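Local coordinates for protein thiosulfate sulfurtransferase (Pseudomonas aeruginosa, PDB 1YT8) that probably transfers sulfur from thiosulfate to cyanide, as rhodaneses do, with a chain built of four rhodanese-like repeats, at residues 109-113 against 490-494; 134-138 against 224-230; 281-287 against 322-328; 404-410 against 475-481. All coordinates share one frame; numbering follows the deposited sequence.

Contact 1. Residues 109-113 against 490-494; sequences FRDVN and YRRPY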
# COMPACT_ATOMS: atom_id res chain seq x y z
N PHE A 109 -13.29 5.98 -10.01
CA PHE A 109 -13.23 4.62 -9.50
C PHE A 109 -13.39 4.56 -7.99
O PHE A 109 -13.06 5.51 -7.28
CB PHE A 109 -11.87 4.01 -9.84
CG PHE A 109 -11.60 3.86 -11.31
CD1 PHE A 109 -11.75 2.63 -11.94
CD2 PHE A 109 -11.17 4.95 -12.07
CE1 PHE A 109 -11.47 2.48 -13.30
CE2 PHE A 109 -10.89 4.82 -13.43
CZ PHE A 109 -11.04 3.58 -14.05
N ARG A 110 -13.91 3.44 -7.49
CA ARG A 110 -14.03 3.28 -6.05
C ARG A 110 -12.98 2.26 -5.63
O ARG A 110 -12.25 1.74 -6.48
CB ARG A 110 -15.43 2.80 -5.65
CG ARG A 110 -15.86 1.50 -6.29
CD ARG A 110 -17.08 0.92 -5.58
NE ARG A 110 -16.75 0.42 -4.25
CZ ARG A 110 -16.97 1.08 -3.12
NH1 ARG A 110 -17.53 2.28 -3.13
NH2 ARG A 110 -16.62 0.54 -1.96
N ASP A 111 -12.91 2.00 -4.33
CA ASP A 111 -11.96 1.07 -3.73
C ASP A 111 -10.53 1.61 -3.72
O ASP A 111 -10.32 2.80 -3.97
CB ASP A 111 -12.01 -0.29 -4.44
CG ASP A 111 -11.81 -1.45 -3.47
OD1 ASP A 111 -10.66 -1.74 -3.09
OD2 ASP A 111 -12.82 -2.07 -3.07
N VAL A 112 -9.56 0.75 -3.43
CA VAL A 112 -8.16 1.15 -3.38
C VAL A 112 -7.26 0.32 -4.30
O VAL A 112 -7.64 -0.77 -4.72
CB VAL A 112 -7.61 1.05 -1.93
CG1 VAL A 112 -8.42 1.95 -1.00
CG2 VAL A 112 -7.67 -0.40 -1.45
N ASN A 113 -6.07 0.86 -4.61
CA ASN A 113 -5.09 0.20 -5.48
C ASN A 113 -5.76 -0.21 -6.79
O ASN A 113 -5.53 -1.31 -7.31
CB ASN A 113 -4.50 -1.04 -4.78
CG ASN A 113 -4.05 -0.75 -3.35
OD1 ASN A 113 -4.42 -1.47 -2.43
ND2 ASN A 113 -3.26 0.31 -3.17
N TYR A 490 -10.59 2.47 4.94
CA TYR A 490 -11.60 1.86 4.09
C TYR A 490 -11.71 0.39 4.48
O TYR A 490 -10.70 -0.31 4.55
CB TYR A 490 -11.20 1.97 2.61
CG TYR A 490 -12.02 1.10 1.69
CD1 TYR A 490 -13.41 1.19 1.65
CD2 TYR A 490 -11.39 0.19 0.83
CE1 TYR A 490 -14.16 0.39 0.78
CE2 TYR A 490 -12.14 -0.62 -0.04
CZ TYR A 490 -13.52 -0.51 -0.07
OH TYR A 490 -14.25 -1.29 -0.94
N ARG A 491 -12.93 -0.06 4.74
CA ARG A 491 -13.16 -1.45 5.12
C ARG A 491 -13.06 -2.34 3.89
O ARG A 491 -14.03 -2.56 3.18
CB ARG A 491 -14.56 -1.58 5.75
CG ARG A 491 -14.86 -2.94 6.35
CD ARG A 491 -16.27 -2.97 6.93
NE ARG A 491 -16.58 -4.23 7.60
CZ ARG A 491 -17.76 -4.50 8.17
NH1 ARG A 491 -18.74 -3.60 8.13
NH2 ARG A 491 -17.96 -5.67 8.76
N ARG A 492 -11.85 -2.85 3.63
CA ARG A 492 -11.62 -3.71 2.48
C ARG A 492 -12.39 -5.03 2.61
O ARG A 492 -12.17 -5.79 3.55
CB ARG A 492 -10.12 -3.97 2.33
CG ARG A 492 -9.30 -2.69 2.10
CD ARG A 492 -7.85 -2.88 2.52
NE ARG A 492 -6.97 -1.80 2.10
CZ ARG A 492 -7.00 -0.56 2.59
NH1 ARG A 492 -7.88 -0.22 3.52
NH2 ARG A 492 -6.13 0.34 2.14
N PRO A 493 -13.29 -5.32 1.66
CA PRO A 493 -14.08 -6.55 1.68
C PRO A 493 -13.22 -7.80 1.54
O PRO A 493 -13.67 -8.91 1.83
CB PRO A 493 -15.03 -6.38 0.49
CG PRO A 493 -15.13 -4.90 0.34
CD PRO A 493 -13.71 -4.46 0.54
N TYR A 494 -11.98 -7.62 1.10
CA TYR A 494 -11.08 -8.75 0.91
C TYR A 494 -10.07 -8.94 2.04
O TYR A 494 -9.09 -9.67 1.89
CB TYR A 494 -10.35 -8.61 -0.43
CG TYR A 494 -9.58 -7.32 -0.57
CD1 TYR A 494 -8.22 -7.26 -0.26
CD2 TYR A 494 -10.20 -6.16 -1.03
CE1 TYR A 494 -7.50 -6.07 -0.40
CE2 TYR A 494 -9.50 -4.96 -1.17
CZ TYR A 494 -8.14 -4.93 -0.86
OH TYR A 494 -7.43 -3.77 -1.02
O HOH W 1 -4.99 -4.18 -2.06
O HOH W 2 -4.29 -1.52 0.22
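The phenol of Tyr490 reaches in between Arg110 and Asp111, and both side chains bond its OH. Tyr490 OH donates to Asp111 OD2 at 2.7 Å, while Arg110 NH2 donates to the same hydroxyl at 3.2 Å along a bent path (135° at the hydrogen). Ring and carboxylate stand almost perpendicular, 84° between planes: OD2 lies at the ring edge, whereas the hydroxyl meets OD2 from above the carboxylate plane. The ring gets there with CG anti to the backbone N (chi1 166°), and Arg110 turns back to it through a bend at chi3. Asp111 OD1 accepts the backbone N of Val112 at 2.7 Å and forms a salt bridge with Lys117, which holds the carboxylate by both oxygens.

Next to this cluster Val112 splits its methyls: CG1 rests against Tyr490 CD2 at 3.9 Å, and CG2 lies 3.4 Å from Tyr494 OH, close to the guanidinium of Arg492. Two waters link Asn113 to the other segment. One joins Asn113 OD1 (2.8 Å) to Tyr494 OH, and the second donates to the same OD1 and accepts from Arg492 NH2. Helix 501-512 packs on Asp111 through Tyr507 and Trp510. The buried polar groups of these two loops, far apart in sequence, are thus satisfied partly by each other and partly by Glu32 (salt bridge to Arg492), Lys117 and Asp315 (bonded by Asn113 ND2); with Arg110 and Lys117 close by, Asp111 is probably kept ionised, and its charge would favour the tyrosine hydroxyl as donor.

Contact 2. Residues 134-138 against 224-230; sequences AEEVQ and GWTLAGQ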
# COMPACT_ATOMS: atom_id res chain seq x y z
N ALA A 134 -14.34 -22.67 -6.66
CA ALA A 134 -14.12 -23.10 -5.28
C ALA A 134 -14.55 -24.56 -5.12
O ALA A 134 -13.87 -25.35 -4.45
CB ALA A 134 -14.93 -22.23 -4.33
N GLU A 135 -15.66 -24.91 -5.75
CA GLU A 135 -16.19 -26.27 -5.67
C GLU A 135 -15.27 -27.28 -6.34
O GLU A 135 -15.16 -28.43 -5.89
CB GLU A 135 -17.58 -26.36 -6.32
CG GLU A 135 -18.67 -25.60 -5.57
CD GLU A 135 -18.74 -24.13 -5.94
OE1 GLU A 135 -17.89 -23.65 -6.71
OE2 GLU A 135 -19.66 -23.44 -5.45
N GLU A 136 -14.60 -26.88 -7.41
CA GLU A 136 -13.70 -27.78 -8.10
C GLU A 136 -12.47 -28.05 -7.24
O GLU A 136 -11.98 -29.18 -7.18
CB GLU A 136 -13.27 -27.20 -9.45
CG GLU A 136 -14.38 -27.19 -10.49
CD GLU A 136 -13.93 -26.62 -11.82
OE1 GLU A 136 -13.65 -25.41 -11.88
OE2 GLU A 136 -13.85 -27.40 -12.80
N VAL A 137 -11.97 -27.01 -6.57
CA VAL A 137 -10.80 -27.16 -5.72
C VAL A 137 -11.17 -28.00 -4.50
O VAL A 137 -10.38 -28.81 -4.03
CB VAL A 137 -10.26 -25.78 -5.29
CG1 VAL A 137 -9.05 -25.95 -4.35
CG2 VAL A 137 -9.86 -24.99 -6.53
N GLN A 138 -12.38 -27.80 -3.98
CA GLN A 138 -12.83 -28.59 -2.83
C GLN A 138 -12.88 -30.07 -3.23
O GLN A 138 -12.53 -30.95 -2.44
CB GLN A 138 -14.23 -28.15 -2.39
CG GLN A 138 -14.81 -28.97 -1.24
CD GLN A 138 -13.98 -28.86 0.03
OE1 GLN A 138 -13.24 -29.77 0.40
NE2 GLN A 138 -14.10 -27.72 0.69
N GLY A 224 -14.60 -16.34 -2.44
CA GLY A 224 -15.33 -17.35 -3.18
C GLY A 224 -15.50 -18.64 -2.40
O GLY A 224 -16.49 -19.34 -2.56
N TRP A 225 -14.51 -18.96 -1.57
CA TRP A 225 -14.55 -20.16 -0.75
C TRP A 225 -15.71 -20.04 0.24
O TRP A 225 -16.49 -20.97 0.43
CB TRP A 225 -13.22 -20.32 -0.00
CG TRP A 225 -12.94 -21.71 0.49
CD1 TRP A 225 -13.15 -22.19 1.76
CD2 TRP A 225 -12.41 -22.80 -0.27
NE1 TRP A 225 -12.78 -23.51 1.83
CE2 TRP A 225 -12.32 -23.92 0.60
CE3 TRP A 225 -12.00 -22.95 -1.60
CZ2 TRP A 225 -11.84 -25.16 0.18
CZ3 TRP A 225 -11.52 -24.19 -2.02
CH2 TRP A 225 -11.44 -25.28 -1.13
N THR A 226 -15.83 -18.87 0.86
CA THR A 226 -16.90 -18.61 1.82
C THR A 226 -18.25 -18.60 1.11
O THR A 226 -19.22 -19.21 1.58
CB THR A 226 -16.69 -17.26 2.53
OG1 THR A 226 -15.48 -17.31 3.28
CG2 THR A 226 -17.86 -16.95 3.46
N LEU A 227 -18.32 -17.91 -0.03
CA LEU A 227 -19.57 -17.84 -0.79
C LEU A 227 -20.03 -19.22 -1.24
O LEU A 227 -21.22 -19.46 -1.43
CB LEU A 227 -19.41 -16.91 -2.00
CG LEU A 227 -19.11 -15.44 -1.70
CD1 LEU A 227 -18.91 -14.68 -3.01
CD2 LEU A 227 -20.25 -14.84 -0.89
N ALA A 228 -19.07 -20.13 -1.43
CA ALA A 228 -19.39 -21.49 -1.85
C ALA A 228 -19.83 -22.32 -0.65
O ALA A 228 -20.21 -23.49 -0.79
CB ALA A 228 -18.16 -22.12 -2.51
N GLY A 229 -19.77 -21.71 0.53
CA GLY A 229 -20.18 -22.40 1.75
C GLY A 229 -19.13 -23.37 2.26
O GLY A 229 -19.44 -24.27 3.04
N GLN A 230 -17.89 -23.19 1.83
CA GLN A 230 -16.81 -24.06 2.26
C GLN A 230 -16.09 -23.49 3.48
O GLN A 230 -16.30 -22.34 3.84
CB GLN A 230 -15.88 -24.30 1.07
CG GLN A 230 -16.60 -25.12 0.01
CD GLN A 230 -15.96 -25.08 -1.35
OE1 GLN A 230 -14.83 -24.62 -1.52
NE2 GLN A 230 -16.68 -25.58 -2.34
O HOH W 3 -21.22 -24.40 -3.54
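Ala134 and Ala228 meet methyl to methyl, CB to CB 3.7 Å, where the first turn of helix 134-142 comes up against the end of helix 221-227. With two methyls at the interface the backbones lie close, the CA atoms of Ala134 and Trp225 being 5.4 Å apart.

Trp225 starts off away from the partner helix, yet its indole turns back toward helix 134-142: CG is anti to the backbone N (chi1 -160°), which brings the six-membered ring alongside Ala134. Val137 meets that ring edge-on, CG1 to CZ3 3.8 Å. Over the indole lies the amide of Gln230, whose chain ends between Ala134, Glu135 and Gln138. The chains of Gln138 and Gln230 run past each other in opposite directions, CB of Gln138 and CD of Gln230 lying 3.7 Å apart. On the outer side Glu135 folds over at chi2 (85°) to set OE2 3.6 Å from Ala228 CB; a water donates to this OE2 (2.6 Å) and to Ala228 O.

Gly229, with positive phi, ends the helix in a Schellman motif and turns the chain so that Gln230 faces helix 134-142. Deeper in, Val137 and Trp225 both rest on Leu218 of strand 215-218, Trp225 NE1 bonds Gln231 O, and Leu227 packs on helix 501-512.

Contact 3. Residues 281-287 against 322-328; sequences RTTYLLD and GARLVLV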
# COMPACT_ATOMS: atom_id res chain seq x y z
N ARG A 281 14.05 13.71 -13.06
CA ARG A 281 13.27 12.49 -12.93
C ARG A 281 13.21 11.97 -11.50
O ARG A 281 14.09 12.23 -10.68
CB ARG A 281 13.84 11.37 -13.82
CG ARG A 281 13.71 11.60 -15.33
CD ARG A 281 12.26 11.73 -15.77
NE ARG A 281 11.45 10.53 -15.50
CZ ARG A 281 11.59 9.37 -16.13
NH1 ARG A 281 12.51 9.22 -17.08
NH2 ARG A 281 10.79 8.35 -15.82
N THR A 282 12.14 11.23 -11.20
CA THR A 282 11.93 10.62 -9.90
C THR A 282 12.36 9.16 -10.04
O THR A 282 11.85 8.46 -10.91
CB THR A 282 10.45 10.65 -9.49
OG1 THR A 282 10.01 12.01 -9.32
CG2 THR A 282 10.25 9.89 -8.18
N THR A 283 13.28 8.72 -9.20
CA THR A 283 13.76 7.34 -9.25
C THR A 283 13.58 6.66 -7.90
O THR A 283 14.20 7.05 -6.92
CB THR A 283 15.26 7.29 -9.65
OG1 THR A 283 15.43 7.91 -10.93
CG2 THR A 283 15.74 5.84 -9.72
N TYR A 284 12.72 5.64 -7.86
CA TYR A 284 12.46 4.89 -6.63
C TYR A 284 13.34 3.64 -6.61
O TYR A 284 13.27 2.83 -7.53
CB TYR A 284 11.00 4.45 -6.57
CG TYR A 284 9.95 5.54 -6.57
CD1 TYR A 284 9.70 6.31 -5.43
CD2 TYR A 284 9.17 5.78 -7.71
CE1 TYR A 284 8.69 7.27 -5.42
CE2 TYR A 284 8.16 6.74 -7.70
CZ TYR A 284 7.93 7.48 -6.56
OH TYR A 284 6.93 8.43 -6.56
N LEU A 285 14.15 3.48 -5.57
CA LEU A 285 15.00 2.30 -5.42
C LEU A 285 14.26 1.37 -4.47
O LEU A 285 14.15 1.65 -3.28
CB LEU A 285 16.35 2.70 -4.82
CG LEU A 285 17.37 1.58 -4.61
CD1 LEU A 285 17.67 0.89 -5.95
CD2 LEU A 285 18.65 2.16 -4.01
N LEU A 286 13.76 0.25 -5.00
CA LEU A 286 12.95 -0.69 -4.22
C LEU A 286 13.46 -2.13 -4.11
O LEU A 286 13.82 -2.75 -5.11
CB LEU A 286 11.54 -0.70 -4.80
CG LEU A 286 10.97 0.68 -5.15
CD1 LEU A 286 9.69 0.50 -5.95
CD2 LEU A 286 10.70 1.47 -3.88
N ASP A 287 13.45 -2.66 -2.88
CA ASP A 287 13.89 -4.02 -2.57
C ASP A 287 12.65 -4.93 -2.50
O ASP A 287 11.83 -4.78 -1.59
CB ASP A 287 14.61 -4.02 -1.21
CG ASP A 287 15.34 -5.33 -0.92
OD1 ASP A 287 14.77 -6.42 -1.14
OD2 ASP A 287 16.50 -5.26 -0.45
N GLY A 322 4.55 8.12 -13.97
CA GLY A 322 5.52 8.59 -14.95
C GLY A 322 6.93 8.48 -14.40
O GLY A 322 7.91 8.68 -15.13
N ALA A 323 7.04 8.18 -13.10
CA ALA A 323 8.34 8.04 -12.44
C ALA A 323 9.08 6.80 -12.92
O ALA A 323 8.56 6.01 -13.71
CB ALA A 323 8.16 7.97 -10.92
N ARG A 324 10.29 6.63 -12.39
CA ARG A 324 11.21 5.55 -12.74
C ARG A 324 11.42 4.63 -11.53
O ARG A 324 11.59 5.11 -10.42
CB ARG A 324 12.54 6.20 -13.13
CG ARG A 324 13.31 5.53 -14.21
CD ARG A 324 14.15 6.55 -14.99
NE ARG A 324 14.98 7.43 -14.16
CZ ARG A 324 15.88 8.28 -14.67
NH1 ARG A 324 16.05 8.34 -15.98
NH2 ARG A 324 16.61 9.06 -13.88
N LEU A 325 11.41 3.31 -11.75
CA LEU A 325 11.61 2.34 -10.67
C LEU A 325 12.83 1.43 -10.91
O LEU A 325 13.06 0.97 -12.03
CB LEU A 325 10.38 1.44 -10.51
CG LEU A 325 9.13 1.96 -9.79
CD1 LEU A 325 8.60 3.21 -10.45
CD2 LEU A 325 8.08 0.86 -9.81
N VAL A 326 13.60 1.19 -9.86
CA VAL A 326 14.77 0.31 -9.94
C VAL A 326 14.58 -0.78 -8.88
O VAL A 326 14.49 -0.48 -7.69
CB VAL A 326 16.08 1.07 -9.66
CG1 VAL A 326 17.25 0.10 -9.69
CG2 VAL A 326 16.28 2.15 -10.70
N LEU A 327 14.51 -2.03 -9.31
CA LEU A 327 14.26 -3.12 -8.37
C LEU A 327 15.48 -3.94 -7.95
O LEU A 327 16.33 -4.29 -8.78
CB LEU A 327 13.18 -4.05 -8.94
CG LEU A 327 11.87 -3.39 -9.37
CD1 LEU A 327 10.83 -4.48 -9.62
CD2 LEU A 327 11.38 -2.42 -8.29
N VAL A 328 15.52 -4.25 -6.66
CA VAL A 328 16.61 -5.02 -6.06
C VAL A 328 16.21 -6.38 -5.50
O VAL A 328 15.17 -6.53 -4.87
CB VAL A 328 17.24 -4.23 -4.88
CG1 VAL A 328 18.38 -5.03 -4.25
CG2 VAL A 328 17.73 -2.87 -5.36
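Strands 283-287 and 324-328 run parallel at 19° and 4.6 Å between axes, joined by a ladder of five backbone bonds from Arg324 N to Thr282 O through to Val328 N to Leu286 O (2.7 Å). They are neighbours in the five-stranded parallel sheet of a rhodanese-like α/β domain; the connection between them passes through helix 291-296, edge strand 303-304 and then helices 307-312 and 314-317.

On one face of the sheet, Leu285 CD1 sits between Val326 CG1 and Val328 CG2, 3.8 Å from each, and Val326 and Leu285 also touch Leu272 of helix 269-277. The opposite face carries Tyr284, Leu286, Leu325 and Leu327. There Leu325 CD1 comes to the edge of the Tyr284 ring, 3.8 Å from CD2, while Tyr284 CE2 presses on Ala323 CB at 3.4 Å. Tyr284 OH bonds Arg58 O and Val320 N, and helix 334-344 packs on both Leu325 and Leu327.

Where the strands begin, two arginines cross at about a right angle. Arg281, folded at chi2 and chi3 (-60° and -61°), curls back to give NH2 to Gly322 O at 3.0 Å; its charge is met by Glu23. Arg324 pairs with Glu278 and lies in a cation-pi contact with Trp275, with CB of Arg281 over one face of its guanidinium. Thr283 OG1 lies in the plane of that guanidinium and accepts Arg324 NE at 3.3 Å.

Contact 4. Residues 404-410 against 475-481; sequences YAKRHIP and TEDGESL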
# COMPACT_ATOMS: atom_id res chain seq x y z
N TYR A 404 -6.48 2.85 18.30
CA TYR A 404 -7.10 3.47 19.47
C TYR A 404 -8.06 2.48 20.15
O TYR A 404 -8.00 2.30 21.36
CB TYR A 404 -7.87 4.72 19.04
CG TYR A 404 -8.69 5.35 20.13
CD1 TYR A 404 -8.11 6.19 21.09
CD2 TYR A 404 -10.06 5.09 20.23
CE1 TYR A 404 -8.89 6.76 22.11
CE2 TYR A 404 -10.84 5.65 21.24
CZ TYR A 404 -10.24 6.48 22.18
OH TYR A 404 -11.02 7.03 23.17
N ALA A 405 -8.92 1.85 19.36
CA ALA A 405 -9.90 0.89 19.88
C ALA A 405 -9.23 -0.29 20.57
O ALA A 405 -9.80 -0.90 21.47
CB ALA A 405 -10.79 0.39 18.74
N LYS A 406 -8.01 -0.60 20.15
CA LYS A 406 -7.28 -1.72 20.73
C LYS A 406 -6.68 -1.36 22.08
O LYS A 406 -6.69 -2.18 23.01
CB LYS A 406 -6.18 -2.17 19.77
CG LYS A 406 -5.37 -3.37 20.26
CD LYS A 406 -4.43 -3.89 19.18
CE LYS A 406 -3.59 -5.06 19.68
NZ LYS A 406 -4.41 -6.21 20.15
N ARG A 407 -6.17 -0.14 22.21
CA ARG A 407 -5.55 0.28 23.46
C ARG A 407 -5.21 1.77 23.43
O ARG A 407 -4.66 2.26 22.45
CB ARG A 407 -4.27 -0.53 23.69
CG ARG A 407 -3.60 -0.31 25.03
CD ARG A 407 -2.28 -1.07 25.08
NE ARG A 407 -1.36 -0.59 24.06
CZ ARG A 407 -0.19 -1.15 23.77
NH1 ARG A 407 0.21 -2.23 24.42
NH2 ARG A 407 0.58 -0.62 22.83
N HIS A 408 -5.53 2.48 24.50
CA HIS A 408 -5.23 3.90 24.58
C HIS A 408 -5.19 4.38 26.02
O HIS A 408 -5.64 3.69 26.94
CB HIS A 408 -6.28 4.70 23.79
CG HIS A 408 -7.69 4.46 24.23
ND1 HIS A 408 -8.22 5.03 25.37
CD2 HIS A 408 -8.68 3.72 23.68
CE1 HIS A 408 -9.48 4.64 25.50
NE2 HIS A 408 -9.78 3.85 24.49
N ILE A 409 -4.63 5.57 26.22
CA ILE A 409 -4.54 6.15 27.55
C ILE A 409 -5.96 6.42 28.04
O ILE A 409 -6.79 6.95 27.31
CB ILE A 409 -3.74 7.47 27.49
CG1 ILE A 409 -2.33 7.18 26.97
CG2 ILE A 409 -3.69 8.12 28.86
CD1 ILE A 409 -1.48 8.42 26.69
N PRO A 410 -6.26 6.03 29.30
CA PRO A 410 -7.60 6.24 29.85
C PRO A 410 -8.08 7.69 29.72
O PRO A 410 -7.37 8.62 30.11
CB PRO A 410 -7.44 5.83 31.31
CG PRO A 410 -6.40 4.76 31.23
CD PRO A 410 -5.39 5.37 30.28
N THR A 475 -4.26 1.17 30.77
CA THR A 475 -4.83 1.55 29.49
C THR A 475 -6.30 1.17 29.43
O THR A 475 -6.81 0.44 30.29
CB THR A 475 -4.09 0.90 28.30
OG1 THR A 475 -4.07 -0.52 28.47
CG2 THR A 475 -2.66 1.42 28.21
N GLU A 476 -6.98 1.69 28.42
CA GLU A 476 -8.40 1.46 28.22
C GLU A 476 -8.59 1.07 26.75
O GLU A 476 -7.81 1.49 25.90
CB GLU A 476 -9.14 2.76 28.54
CG GLU A 476 -10.64 2.78 28.31
CD GLU A 476 -11.24 4.14 28.65
OE1 GLU A 476 -10.81 5.16 28.05
OE2 GLU A 476 -12.14 4.20 29.51
N ASP A 477 -9.59 0.24 26.46
CA ASP A 477 -9.83 -0.16 25.08
C ASP A 477 -11.27 0.14 24.66
O ASP A 477 -12.09 0.56 25.46
CB ASP A 477 -9.52 -1.65 24.86
CG ASP A 477 -10.31 -2.56 25.78
OD1 ASP A 477 -11.44 -2.21 26.15
OD2 ASP A 477 -9.79 -3.65 26.11
N GLY A 478 -11.56 -0.09 23.38
CA GLY A 478 -12.89 0.18 22.87
C GLY A 478 -12.98 1.60 22.35
O GLY A 478 -12.01 2.36 22.45
N GLU A 479 -14.13 1.96 21.80
CA GLU A 479 -14.35 3.31 21.28
C GLU A 479 -14.81 4.20 22.43
O GLU A 479 -15.93 4.71 22.42
CB GLU A 479 -15.41 3.26 20.18
CG GLU A 479 -15.13 2.23 19.09
CD GLU A 479 -16.17 2.26 17.98
OE1 GLU A 479 -17.37 2.08 18.28
OE2 GLU A 479 -15.78 2.46 16.82
N SER A 480 -13.94 4.38 23.41
CA SER A 480 -14.25 5.17 24.59
C SER A 480 -14.78 6.58 24.31
O SER A 480 -15.84 6.96 24.80
CB SER A 480 -13.01 5.26 25.48
OG SER A 480 -12.52 3.95 25.76
N LEU A 481 -14.03 7.35 23.53
CA LEU A 481 -14.44 8.70 23.20
C LEU A 481 -13.96 9.11 21.81
O LEU A 481 -12.80 9.44 21.64
CB LEU A 481 -13.89 9.68 24.24
CG LEU A 481 -14.30 11.15 24.10
CD1 LEU A 481 -15.82 11.27 24.06
CD2 LEU A 481 -13.72 11.94 25.26
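A histidine ring here has a carbonyl oxygen over its face: Glu476 O sits 3.2 Å above the centre of the His408 imidazole. The same oxygen accepts His408 N at 2.9 Å, and Glu476 N returns a bond to His408 O, making a single antiparallel bridge between the turn after helix 401-406 and the irregular segment 475-481. The imidazole folds back over its own backbone, CG lying between the N and the carbonyl carbon (chi1 57°). Its ND1 donates almost straight to Ile409 O at 3.1 Å, with that oxygen in the ring plane. At the other edge NE2 makes a weak bond to Gly478 O and lies 3.0 Å from Ser480 OG.

Helix 401-406 is tied in at its end by Gly478 N, which donates to Ala405 O at 2.7 Å. Tyr404 stretches beside the turn, and its OH accepts Leu481 N at 3.0 Å while bonding Ala412 O. Toward the other end, Arg407 CG lies against Thr475 OG1 at 3.5 Å, and both residues touch Val469 of helix 464-470. The bond to Ile409 O places a hydrogen on ND1 and fixes the rotation of the imidazole, so that its NE2 edge faces Gly478 and Ser480.

In the fold
Contacts 2, 3 and 4 follow one another along the chain, each associated with a different five-stranded parallel sheet of strand order 1-5-4-2-3. Contact 3 pairs two strands of its sheet; contact 2 joins helices 134-142 and 221-227 beside the second sheet, and contact 4 ties the end of helix 401-406 to the segment after the last sheet. Their centres lie 38 to 40 Å from one another. Contact 1 spans all three in sequence, joining the loop after helix 97-103 to that before helix 501-512, and its centre is 23 to 26 Å from each. Helix 501-512 packs on contacts 1 and 2, which is consistent with the C-terminal region joining separate parts of the chain.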